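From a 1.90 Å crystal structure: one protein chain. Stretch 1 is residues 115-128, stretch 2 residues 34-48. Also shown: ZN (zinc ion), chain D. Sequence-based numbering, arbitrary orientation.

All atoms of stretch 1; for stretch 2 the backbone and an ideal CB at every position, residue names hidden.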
ATOM      1  N   SER A 115     -23.717  -4.780 -22.050  1.00 47.16           N
ATOM      2  CA  SER A 115     -22.369  -4.220 -22.128  1.00 46.77           C
ATOM      3  C   SER A 115     -22.012  -3.383 -20.922  1.00 45.96           C
ATOM      4  O   SER A 115     -21.808  -2.160 -21.032  1.00 48.09           O
ATOM      5  CB  SER A 115     -22.191  -3.379 -23.364  1.00 46.69           C
ATOM      6  OG  SER A 115     -20.843  -2.949 -23.435  1.00 49.75           O
ATOM      7  N   GLN A 116     -21.906  -4.042 -19.785  1.00 43.38           N
ATOM      8  CA  GLN A 116     -21.667  -3.373 -18.544  1.00 40.47           C
ATOM      9  C   GLN A 116     -20.242  -2.898 -18.399  1.00 38.94           C
ATOM     10  O   GLN A 116     -19.298  -3.535 -18.897  1.00 36.66           O
ATOM     11  CB  GLN A 116     -22.049  -4.304 -17.411  1.00 41.61           C
ATOM     12  CG  GLN A 116     -23.515  -4.737 -17.515  1.00 44.63           C
ATOM     13  CD  GLN A 116     -23.772  -6.070 -16.857  1.00 50.67           C
ATOM     14  OE1 GLN A 116     -23.801  -7.121 -17.521  1.00 54.49           O
ATOM     15  NE2 GLN A 116     -23.960  -6.046 -15.549  1.00 50.87           N
ATOM     16  N   LYS A 117     -20.090  -1.758 -17.729  1.00 36.18           N
ATOM     17  CA  LYS A 117     -18.787  -1.212 -17.500  1.00 35.55           C
ATOM     18  C   LYS A 117     -18.724  -0.662 -16.069  1.00 34.56           C
ATOM     19  O   LYS A 117     -19.734  -0.177 -15.542  1.00 34.63           O
ATOM     20  CB  LYS A 117     -18.449  -0.162 -18.551  1.00 35.29           C
ATOM     21  CG  LYS A 117     -17.004   0.375 -18.448  1.00 37.22           C
ATOM     22  CD  LYS A 117     -16.691   1.214 -19.665  1.00 39.89           C
ATOM     23  CE  LYS A 117     -15.378   1.928 -19.587  1.00 43.84           C
ATOM     24  NZ  LYS A 117     -15.187   2.570 -20.944  1.00 48.18           N
ATOM     25  N   TRP A 118     -17.535  -0.769 -15.469  1.00 33.23           N
ATOM     26  CA  TRP A 118     -17.233  -0.399 -14.096  1.00 32.15           C
ATOM     27  C   TRP A 118     -15.935   0.392 -14.080  1.00 31.86           C
ATOM     28  O   TRP A 118     -15.065   0.171 -14.925  1.00 29.54           O
ATOM     29  CB  TRP A 118     -17.081  -1.620 -13.176  1.00 33.41           C
ATOM     30  CG  TRP A 118     -18.284  -2.506 -13.123  1.00 34.16           C
ATOM     31  CD1 TRP A 118     -19.332  -2.432 -12.230  1.00 36.51           C
ATOM     32  CD2 TRP A 118     -18.579  -3.583 -14.005  1.00 33.69           C
ATOM     33  NE1 TRP A 118     -20.253  -3.417 -12.509  1.00 34.76           N
ATOM     34  CE2 TRP A 118     -19.812  -4.140 -13.589  1.00 36.39           C
ATOM     35  CE3 TRP A 118     -17.895  -4.170 -15.099  1.00 34.10           C
ATOM     36  CZ2 TRP A 118     -20.398  -5.236 -14.254  1.00 34.56           C
ATOM     37  CZ3 TRP A 118     -18.466  -5.252 -15.750  1.00 36.53           C
ATOM     38  CH2 TRP A 118     -19.710  -5.787 -15.320  1.00 36.00           C
ATOM     39  N   SER A 119     -15.811   1.272 -13.083  1.00 30.85           N
ATOM     40  CA  SER A 119     -14.659   2.163 -12.890  1.00 32.04           C
ATOM     41  C   SER A 119     -14.212   2.014 -11.448  1.00 31.87           C
ATOM     42  O   SER A 119     -15.068   1.951 -10.569  1.00 33.05           O
ATOM     43  CB  SER A 119     -15.126   3.638 -13.022  1.00 31.65           C
ATOM     44  OG  SER A 119     -15.192   4.010 -14.363  1.00 38.73           O
ATOM     45  N   LEU A 120     -12.900   1.955 -11.199  1.00 30.53           N
ATOM     46  CA  LEU A 120     -12.348   1.972  -9.842  1.00 29.10           C
ATOM     47  C   LEU A 120     -11.377   3.123  -9.806  1.00 28.99           C
ATOM     48  O   LEU A 120     -10.395   3.142 -10.561  1.00 29.96           O
ATOM     49  CB  LEU A 120     -11.671   0.636  -9.451  1.00 28.50           C
ATOM     50  CG  LEU A 120     -10.786   0.622  -8.185  1.00 28.82           C
ATOM     51  CD1 LEU A 120     -11.622   0.952  -6.952  1.00 29.29           C
ATOM     52  CD2 LEU A 120     -10.045  -0.751  -7.983  1.00 28.18           C
ATOM     53  N   GLU A 121     -11.671   4.123  -8.981  1.00 27.11           N
ATOM     54  CA  GLU A 121     -10.783   5.288  -8.900  1.00 26.77           C
ATOM     55  C   GLU A 121     -10.149   5.304  -7.501  1.00 27.10           C
ATOM     56  O   GLU A 121     -10.815   5.522  -6.517  1.00 25.81           O
ATOM     57  CB  GLU A 121     -11.557   6.603  -9.164  1.00 27.60           C
ATOM     58  CG  GLU A 121     -10.725   7.858  -8.846  1.00 25.85           C
ATOM     59  CD  GLU A 121     -11.553   9.098  -8.909  1.00 31.37           C
ATOM     60  OE1 GLU A 121     -12.515   9.232  -8.099  1.00 32.90           O
ATOM     61  OE2 GLU A 121     -11.247   9.950  -9.760  1.00 28.29           O
ATOM     62  N   LEU A 122      -8.850   5.034  -7.410  1.00 26.37           N
ATOM     63  CA  LEU A 122      -8.210   5.232  -6.136  1.00 26.21           C
ATOM     64  C   LEU A 122      -7.834   6.689  -5.921  1.00 25.71           C
ATOM     65  O   LEU A 122      -7.594   7.412  -6.893  1.00 26.96           O
ATOM     66  CB  LEU A 122      -6.991   4.322  -6.011  1.00 25.47           C
ATOM     67  CG  LEU A 122      -7.290   2.850  -6.245  1.00 25.33           C
ATOM     68  CD1 LEU A 122      -5.998   2.084  -6.106  1.00 25.61           C
ATOM     69  CD2 LEU A 122      -8.354   2.334  -5.305  1.00 27.74           C
ATOM     70  N   HIS A 123      -7.837   7.117  -4.647  1.00 27.04           N
ATOM     71  CA  HIS A 123      -7.361   8.435  -4.208  1.00 28.27           C
ATOM     72  C   HIS A 123      -6.005   8.173  -3.512  1.00 29.58           C
ATOM     73  O   HIS A 123      -5.662   7.026  -3.184  1.00 27.78           O
ATOM     74  CB  HIS A 123      -8.336   9.178  -3.233  1.00 28.56           C
ATOM     75  CG  HIS A 123      -9.706   9.491  -3.802  1.00 29.79           C
ATOM     76  ND1 HIS A 123     -10.591  10.361  -3.191  1.00 32.80           N
ATOM     77  CD2 HIS A 123     -10.321   9.081  -4.938  1.00 29.14           C
ATOM     78  CE1 HIS A 123     -11.703  10.436  -3.904  1.00 32.49           C
ATOM     79  NE2 HIS A 123     -11.549   9.693  -4.983  1.00 29.33           N
ATOM     80  N   ASN A 124      -5.220   9.221  -3.288  1.00 30.99           N
ATOM     81  CA  ASN A 124      -3.861   9.008  -2.746  1.00 32.73           C
ATOM     82  C   ASN A 124      -3.915   8.317  -1.408  1.00 32.01           C
ATOM     83  O   ASN A 124      -3.119   7.407  -1.101  1.00 31.39           O
ATOM     84  CB  ASN A 124      -3.076  10.317  -2.715  1.00 34.56           C
ATOM     85  CG  ASN A 124      -2.549  10.724  -4.093  1.00 39.06           C
ATOM     86  OD1 ASN A 124      -2.355   9.890  -5.005  1.00 43.36           O
ATOM     87  ND2 ASN A 124      -2.290  12.017  -4.249  1.00 44.37           N
ATOM     88  N   GLU A 125      -4.924   8.682  -0.633  1.00 32.95           N
ATOM     89  CA  GLU A 125      -5.113   8.110   0.702  1.00 33.82           C
ATOM     90  C   GLU A 125      -5.501   6.634   0.658  1.00 34.27           C
ATOM     91  O   GLU A 125      -5.404   5.936   1.688  1.00 34.54           O
ATOM     92  CB  GLU A 125      -6.109   8.950   1.531  1.00 34.42           C
ATOM     93  CG  GLU A 125      -7.626   8.818   1.237  1.00 34.77           C
ATOM     94  CD  GLU A 125      -8.161   9.804   0.164  1.00 34.43           C
ATOM     95  OE1 GLU A 125      -7.329  10.463  -0.522  1.00 32.28           O
ATOM     96  OE2 GLU A 125      -9.413   9.928   0.006  1.00 33.85           O
ATOM     97  N   ASP A 126      -5.885   6.136  -0.543  1.00 32.74           N
ATOM     98  CA  ASP A 126      -6.267   4.730  -0.675  1.00 31.62           C
ATOM     99  C   ASP A 126      -5.064   3.849  -0.947  1.00 30.27           C
ATOM    100  O   ASP A 126      -5.163   2.615  -0.886  1.00 30.26           O
ATOM    101  CB  ASP A 126      -7.293   4.488  -1.797  1.00 31.55           C
ATOM    102  CG  ASP A 126      -8.600   5.230  -1.591  1.00 33.36           C
ATOM    103  OD1 ASP A 126      -9.081   5.382  -0.454  1.00 34.49           O
ATOM    104  OD2 ASP A 126      -9.189   5.616  -2.606  1.00 31.38           O
ATOM    105  N   LEU A 127      -3.947   4.464  -1.316  1.00 29.40           N
ATOM    106  CA  LEU A 127      -2.751   3.671  -1.715  1.00 29.02           C
ATOM    107  C   LEU A 127      -2.217   2.929  -0.494  1.00 27.92           C
ATOM    108  O   LEU A 127      -2.056   3.561   0.540  1.00 27.29           O
ATOM    109  CB  LEU A 127      -1.686   4.574  -2.332  1.00 28.45           C
ATOM    110  CG  LEU A 127      -2.035   5.154  -3.689  1.00 28.86           C
ATOM    111  CD1 LEU A 127      -0.877   6.071  -4.118  1.00 26.32           C
ATOM    112  CD2 LEU A 127      -2.284   3.992  -4.663  1.00 28.08           C
ATOM    113  N   PRO A 128      -2.002   1.585  -0.598  1.00 28.23           N
ATOM    114  CA  PRO A 128      -1.641   0.731   0.554  1.00 27.40           C
ATOM    115  C   PRO A 128      -0.183   0.954   1.014  1.00 27.34           C
ATOM    116  O   PRO A 128       0.596   1.588   0.315  1.00 27.54           O
ATOM    117  CB  PRO A 128      -1.865  -0.707   0.013  1.00 26.41           C
ATOM    118  CG  PRO A 128      -1.625  -0.583  -1.455  1.00 27.79           C
ATOM    119  CD  PRO A 128      -2.164   0.784  -1.837  1.00 26.92           C
ATOM    120  N   UNK A  34      -1.922  -2.457 -13.715  1.00 27.28           N
ATOM    121  CA  UNK A  34      -1.379  -1.965 -12.440  1.00 27.47           C
ATOM    122  C   UNK A  34      -1.891  -0.572 -12.147  1.00 28.30           C
ATOM    123  O   UNK A  34      -1.867   0.294 -13.041  1.00 29.49           O
ATOM    124  CB  UNK A  34       0.151  -1.966 -12.462  1.00 27.47           C
ATOM    125  N   UNK A  35      -2.378  -0.350 -10.922  1.00 28.14           N
ATOM    126  CA  UNK A  35      -2.687   1.010 -10.463  1.00 27.87           C
ATOM    127  C   UNK A  35      -1.578   1.509  -9.548  1.00 28.48           C
ATOM    128  O   UNK A  35      -0.953   0.737  -8.812  1.00 27.70           O
ATOM    129  CB  UNK A  35      -4.034   1.051  -9.739  1.00 27.87           C
ATOM    130  N   UNK A  36      -1.320   2.812  -9.640  1.00 28.13           N
ATOM    131  CA  UNK A  36      -0.294   3.471  -8.834  1.00 28.54           C
ATOM    132  C   UNK A  36      -0.471   4.986  -8.916  1.00 29.63           C
ATOM    133  O   UNK A  36      -1.308   5.470  -9.686  1.00 27.59           O
ATOM    134  CB  UNK A  36       1.106   3.066  -9.299  1.00 28.54           C
ATOM    135  N   UNK A  37       0.313   5.715  -8.110  1.00 30.41           N
ATOM    136  CA  UNK A  37       0.408   7.182  -8.222  1.00 32.54           C
ATOM    137  C   UNK A  37       0.496   7.582  -9.685  1.00 32.41           C
ATOM    138  O   UNK A  37       1.363   7.110 -10.426  1.00 33.54           O
ATOM    139  CB  UNK A  37       1.619   7.715  -7.454  1.00 32.54           C
ATOM    140  N   UNK A  38      -0.426   8.420 -10.115  1.00 32.67           N
ATOM    141  CA  UNK A  38      -0.402   8.850 -11.534  1.00 33.41           C
ATOM    142  C   UNK A  38      -1.216   7.974 -12.492  1.00 33.15           C
ATOM    143  O   UNK A  38      -1.445   8.362 -13.657  1.00 33.23           O
ATOM    144  CB  UNK A  38       1.047   8.882 -12.024  1.00 33.41           C
ATOM    145  N   UNK A  39      -1.652   6.798 -12.019  1.00 31.00           N
ATOM    146  CA  UNK A  39      -2.492   5.922 -12.809  1.00 30.95           C
ATOM    147  C   UNK A  39      -3.431   5.276 -11.833  1.00 28.95           C
ATOM    148  O   UNK A  39      -3.274   4.150 -11.462  1.00 29.30           O
ATOM    149  CB  UNK A  39      -1.687   4.890 -13.602  1.00 30.95           C
ATOM    150  N   UNK A  40      -4.414   6.037 -11.417  1.00 28.03           N
ATOM    151  CA  UNK A  40      -5.198   5.761 -10.254  1.00 28.16           C
ATOM    152  C   UNK A  40      -6.576   5.221 -10.590  1.00 27.86           C
ATOM    153  O   UNK A  40      -7.326   4.841  -9.682  1.00 29.15           O
ATOM    154  CB  UNK A  40      -5.323   7.029  -9.407  1.00 28.16           C
ATOM    155  N   UNK A  41      -6.915   5.201 -11.876  1.00 27.36           N
ATOM    156  CA  UNK A  41      -8.235   4.765 -12.306  1.00 27.60           C
ATOM    157  C   UNK A  41      -8.188   3.583 -13.238  1.00 28.56           C
ATOM    158  O   UNK A  41      -7.568   3.653 -14.298  1.00 29.26           O
ATOM    159  CB  UNK A  41      -8.973   5.919 -12.988  1.00 27.60           C
ATOM    160  N   UNK A  42      -8.868   2.503 -12.847  1.00 29.32           N
ATOM    161  CA  UNK A  42      -9.040   1.354 -13.719  1.00 29.51           C
ATOM    162  C   UNK A  42     -10.467   1.308 -14.320  1.00 29.32           C
ATOM    163  O   UNK A  42     -11.421   1.731 -13.689  1.00 29.16           O
ATOM    164  CB  UNK A  42      -8.747   0.068 -12.943  1.00 29.51           C
ATOM    165  N   UNK A  43     -10.608   0.831 -15.559  1.00 28.65           N
ATOM    166  CA  UNK A  43     -11.938   0.544 -16.057  1.00 29.28           C
ATOM    167  C   UNK A  43     -12.039  -0.890 -16.542  1.00 29.78           C
ATOM    168  O   UNK A  43     -11.073  -1.436 -17.084  1.00 27.71           O
ATOM    169  CB  UNK A  43     -12.307   1.512 -17.183  1.00 29.28           C
ATOM    170  N   UNK A  44     -13.231  -1.484 -16.365  1.00 29.29           N
ATOM    171  CA  UNK A  44     -13.493  -2.875 -16.721  1.00 29.61           C
ATOM    172  C   UNK A  44     -14.837  -2.930 -17.436  1.00 30.32           C
ATOM    173  O   UNK A  44     -15.839  -2.467 -16.909  1.00 29.94           O
ATOM    174  CB  UNK A  44     -13.484  -3.781 -15.488  1.00 29.61           C
ATOM    175  N   UNK A  45     -14.831  -3.480 -18.642  1.00 30.38           N
ATOM    176  CA  UNK A  45     -16.068  -3.607 -19.411  1.00 32.12           C
ATOM    177  C   UNK A  45     -16.285  -5.052 -19.856  1.00 32.41           C
ATOM    178  O   UNK A  45     -15.309  -5.767 -20.187  1.00 34.11           O
ATOM    179  CB  UNK A  45     -16.039  -2.679 -20.627  1.00 32.12           C
ATOM    180  N   UNK A  46     -17.536  -5.505 -19.802  1.00 32.46           N
ATOM    181  CA  UNK A  46     -17.886  -6.851 -20.274  1.00 32.89           C
ATOM    182  C   UNK A  46     -19.092  -6.822 -21.173  1.00 34.31           C
ATOM    183  O   UNK A  46     -20.150  -6.336 -20.770  1.00 33.19           O
ATOM    184  CB  UNK A  46     -18.148  -7.788 -19.093  1.00 32.89           C
ATOM    185  N   UNK A  47     -18.924  -7.330 -22.393  1.00 35.82           N
ATOM    186  CA  UNK A  47     -20.004  -7.288 -23.357  1.00 39.04           C
ATOM    187  C   UNK A  47     -20.156  -8.630 -24.042  1.00 40.51           C
ATOM    188  O   UNK A  47     -19.205  -9.405 -24.137  1.00 39.21           O
ATOM    189  CB  UNK A  47     -19.763  -6.185 -24.390  1.00 39.04           C
ATOM    190  N   UNK A  48     -21.373  -8.920 -24.477  1.00 42.50           N
ATOM    191  CA  UNK A  48     -21.659 -10.201 -25.056  1.00 44.93           C
ATOM    192  C   UNK A  48     -22.735 -10.031 -26.108  1.00 47.59           C
ATOM    193  O   UNK A  48     -23.432  -9.011 -26.153  1.00 46.18           O
ATOM    194  CB  UNK A  48     -22.082 -11.208 -23.985  1.00 44.93           C
TER
HETATM  195 ZN    ZN D1318     -10.229  11.195  -1.426  1.00 40.83          ZN

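Position 34 has nothing of stretch 1 within 5.5 Å of its CB, so many residues would serve; it is Thr 34, a type common in strands. At 35 the CB points toward stretch 1 and lies 4.3 Å from Leu 122 CD1, with Leu 120 CD2 within reach of a longer side chain. This greasy corner asks for an aliphatic residue, and Leu 35 fills it, its CD1 lying 3.9 Å from Leu 122 CD1 and 4.2 Å from Leu 120 CD2.

Position 36 turns its CB away, leaving the choice open; Ser 36 begins a type II turn that ends at 39. At 37 the CB lies sideways, 4.5 Å from Leu 127 CD1, so a chain with an aliphatic stem would suit. The stem of Lys 37 passes Leu 127 and Asn 124, its CG 4.3 Å from Asn 124 OD1, while the amine reaches beyond them without bonding to Asn 124. Position 38 is decided by its backbone: at phi 90° and psi -12° a CB would jam against the preceding carbonyl oxygen, and Gly 38 avoids this. At 39, with stretch 1 out of reach, almost any side chain would do; Arg 39 closes the turn.

Position 40 has its CB 3.4 Å from Leu 122 O, directed sideways, with Leu 122, Asn 124 and Leu 127 within range of a long, flexible apolar chain. Met 40 bends so that its CE lies 3.8 Å from Leu 127 CG and 4.1 Å from Leu 122 CB, while its backbone O accepts from Leu 122 N at 2.7 Å.

From 41 the strand runs antiparallel to stretch 1, and its side chains alternate between two faces. Positions 41, 43 and 45 share a face with Glu 121, Ser 119 and Lys 117. The CB at 41 is 4.5 Å from Glu 121 CA, beside an extended side chain, so small, beta-branched or polar residues would suit; Thr 41 places OG1 3.7 Å from Glu 121 CG. The CB at 43 is 3.9 Å from Lys 117 CE, favouring some apolar surface; Thr 43 offers CG2 to Ser 119 OG at 3.8 Å. At 45 the neighbouring lysine invites an acid, though an amide could also fit. Glu 45 OE1 remains 4.3 Å from Lys 117 NZ, beyond a salt bridge, but a water donates to OE1 and accepts weakly from NZ.

The other face carries Leu 120, Trp 118 and Gln 116. Position 42, opposite Leu 120, suits apolar residues of various sizes; it is Ala 42, whose N donates to Leu 120 O (2.8 Å). Beside Trp 118, position 44 favours a large apolar group, and Phe 44 brings CD2 4.0 Å from Trp 118 CE3. The CB at 46 is 4.2 Å from Trp 118 CZ3, room for a modest apolar group: Cys 46 sets SG at the indole edge and is covalently bonded elsewhere in the structure.

At 47 the CB lies 3.5 Å from Ser 115 OG, so a small polar residue is apt, as Ser 47 is. At 48 nothing of stretch 1 is near, and almost any side chain would do; it is Ala 48.

Stretch 2 34-48: TLSKGRMTATFECSA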
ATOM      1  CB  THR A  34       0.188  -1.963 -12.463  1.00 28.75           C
ATOM      2  OG1 THR A  34       0.628  -3.305 -12.629  1.00 28.83           O
ATOM      3  CG2 THR A  34       0.796  -1.350 -11.172  1.00 27.01           C
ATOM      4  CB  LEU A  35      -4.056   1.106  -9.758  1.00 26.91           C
ATOM      5  CG  LEU A  35      -5.282   0.771 -10.613  1.00 29.10           C
ATOM      6  CD1 LEU A  35      -6.519   0.731  -9.755  1.00 25.73           C
ATOM      7  CD2 LEU A  35      -5.439   1.754 -11.805  1.00 29.85           C
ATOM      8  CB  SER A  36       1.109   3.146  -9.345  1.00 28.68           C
ATOM      9  OG  SER A  36       1.223   3.412 -10.738  1.00 29.24           O
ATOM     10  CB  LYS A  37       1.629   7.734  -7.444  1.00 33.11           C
ATOM     11  CG  LYS A  37       1.427   9.218  -6.996  1.00 35.78           C
ATOM     12  CD  LYS A  37       2.770   9.895  -6.806  1.00 41.64           C
ATOM     13  CE  LYS A  37       2.604  11.394  -6.514  1.00 45.67           C
ATOM     14  NZ  LYS A  37       3.609  11.865  -5.475  1.00 47.96           N
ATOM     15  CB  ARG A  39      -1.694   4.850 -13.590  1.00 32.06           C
ATOM     16  CG  ARG A  39      -0.415   5.335 -14.218  1.00 38.37           C
ATOM     17  CD  ARG A  39       0.231   4.190 -14.962  1.00 45.71           C
ATOM     18  NE  ARG A  39      -0.470   3.935 -16.213  1.00 53.67           N
ATOM     19  CZ  ARG A  39      -0.004   4.280 -17.411  1.00 57.23           C
ATOM     20  NH1 ARG A  39       1.191   4.878 -17.520  1.00 58.21           N
ATOM     21  NH2 ARG A  39      -0.729   4.005 -18.498  1.00 60.22           N
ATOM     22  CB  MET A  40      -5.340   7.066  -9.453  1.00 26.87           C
ATOM     23  CG  MET A  40      -4.008   7.578  -8.829  1.00 30.17           C
ATOM     24  SD  MET A  40      -3.407   6.451  -7.554  1.00 36.70           S
ATOM     25  CE  MET A  40      -4.113   7.215  -6.122  1.00 31.10           C
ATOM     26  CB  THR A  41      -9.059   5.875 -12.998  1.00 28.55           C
ATOM     27  OG1 THR A  41      -9.253   6.944 -12.092  1.00 23.77           O
ATOM     28  CG2 THR A  41     -10.425   5.337 -13.433  1.00 29.96           C
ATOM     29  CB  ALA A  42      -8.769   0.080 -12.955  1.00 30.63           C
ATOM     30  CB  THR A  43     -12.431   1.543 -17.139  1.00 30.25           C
ATOM     31  OG1 THR A  43     -11.638   1.398 -18.308  1.00 30.54           O
ATOM     32  CG2 THR A  43     -12.329   2.995 -16.659  1.00 26.08           C
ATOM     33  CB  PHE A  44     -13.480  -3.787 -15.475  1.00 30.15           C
ATOM     34  CG  PHE A  44     -13.560  -5.281 -15.786  1.00 29.95           C
ATOM     35  CD1 PHE A  44     -12.834  -5.841 -16.828  1.00 28.86           C
ATOM     36  CD2 PHE A  44     -14.361  -6.119 -14.997  1.00 32.15           C
ATOM     37  CE1 PHE A  44     -12.881  -7.202 -17.099  1.00 32.88           C
ATOM     38  CE2 PHE A  44     -14.422  -7.488 -15.250  1.00 28.12           C
ATOM     39  CZ  PHE A  44     -13.660  -8.028 -16.312  1.00 34.32           C
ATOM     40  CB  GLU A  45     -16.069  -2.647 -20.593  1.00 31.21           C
ATOM     41  CG  GLU A  45     -17.238  -2.870 -21.531  1.00 34.88           C
ATOM     42  CD  GLU A  45     -17.302  -1.831 -22.639  1.00 41.70           C
ATOM     43  OE1 GLU A  45     -16.282  -1.123 -22.849  1.00 37.24           O
ATOM     44  OE2 GLU A  45     -18.382  -1.741 -23.300  1.00 45.48           O
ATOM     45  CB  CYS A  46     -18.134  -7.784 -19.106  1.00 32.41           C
ATOM     46  SG  CYS A  46     -16.662  -7.897 -18.084  1.00 34.06           S
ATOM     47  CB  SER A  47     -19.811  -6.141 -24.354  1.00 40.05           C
ATOM     48  OG  SER A  47     -18.693  -6.358 -25.179  1.00 43.42           O
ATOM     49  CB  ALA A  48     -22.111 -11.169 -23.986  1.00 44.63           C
TER
HETATM   50  O   HOH W   1      -2.147  10.250  -8.351  1.00 47.55           O
HETATM   51  O   HOH W   2     -13.774  -0.180 -22.405  1.00 50.42           O
HETATM   52  O   HOH W   3     -23.479  -7.083 -23.208  1.00 44.34           O
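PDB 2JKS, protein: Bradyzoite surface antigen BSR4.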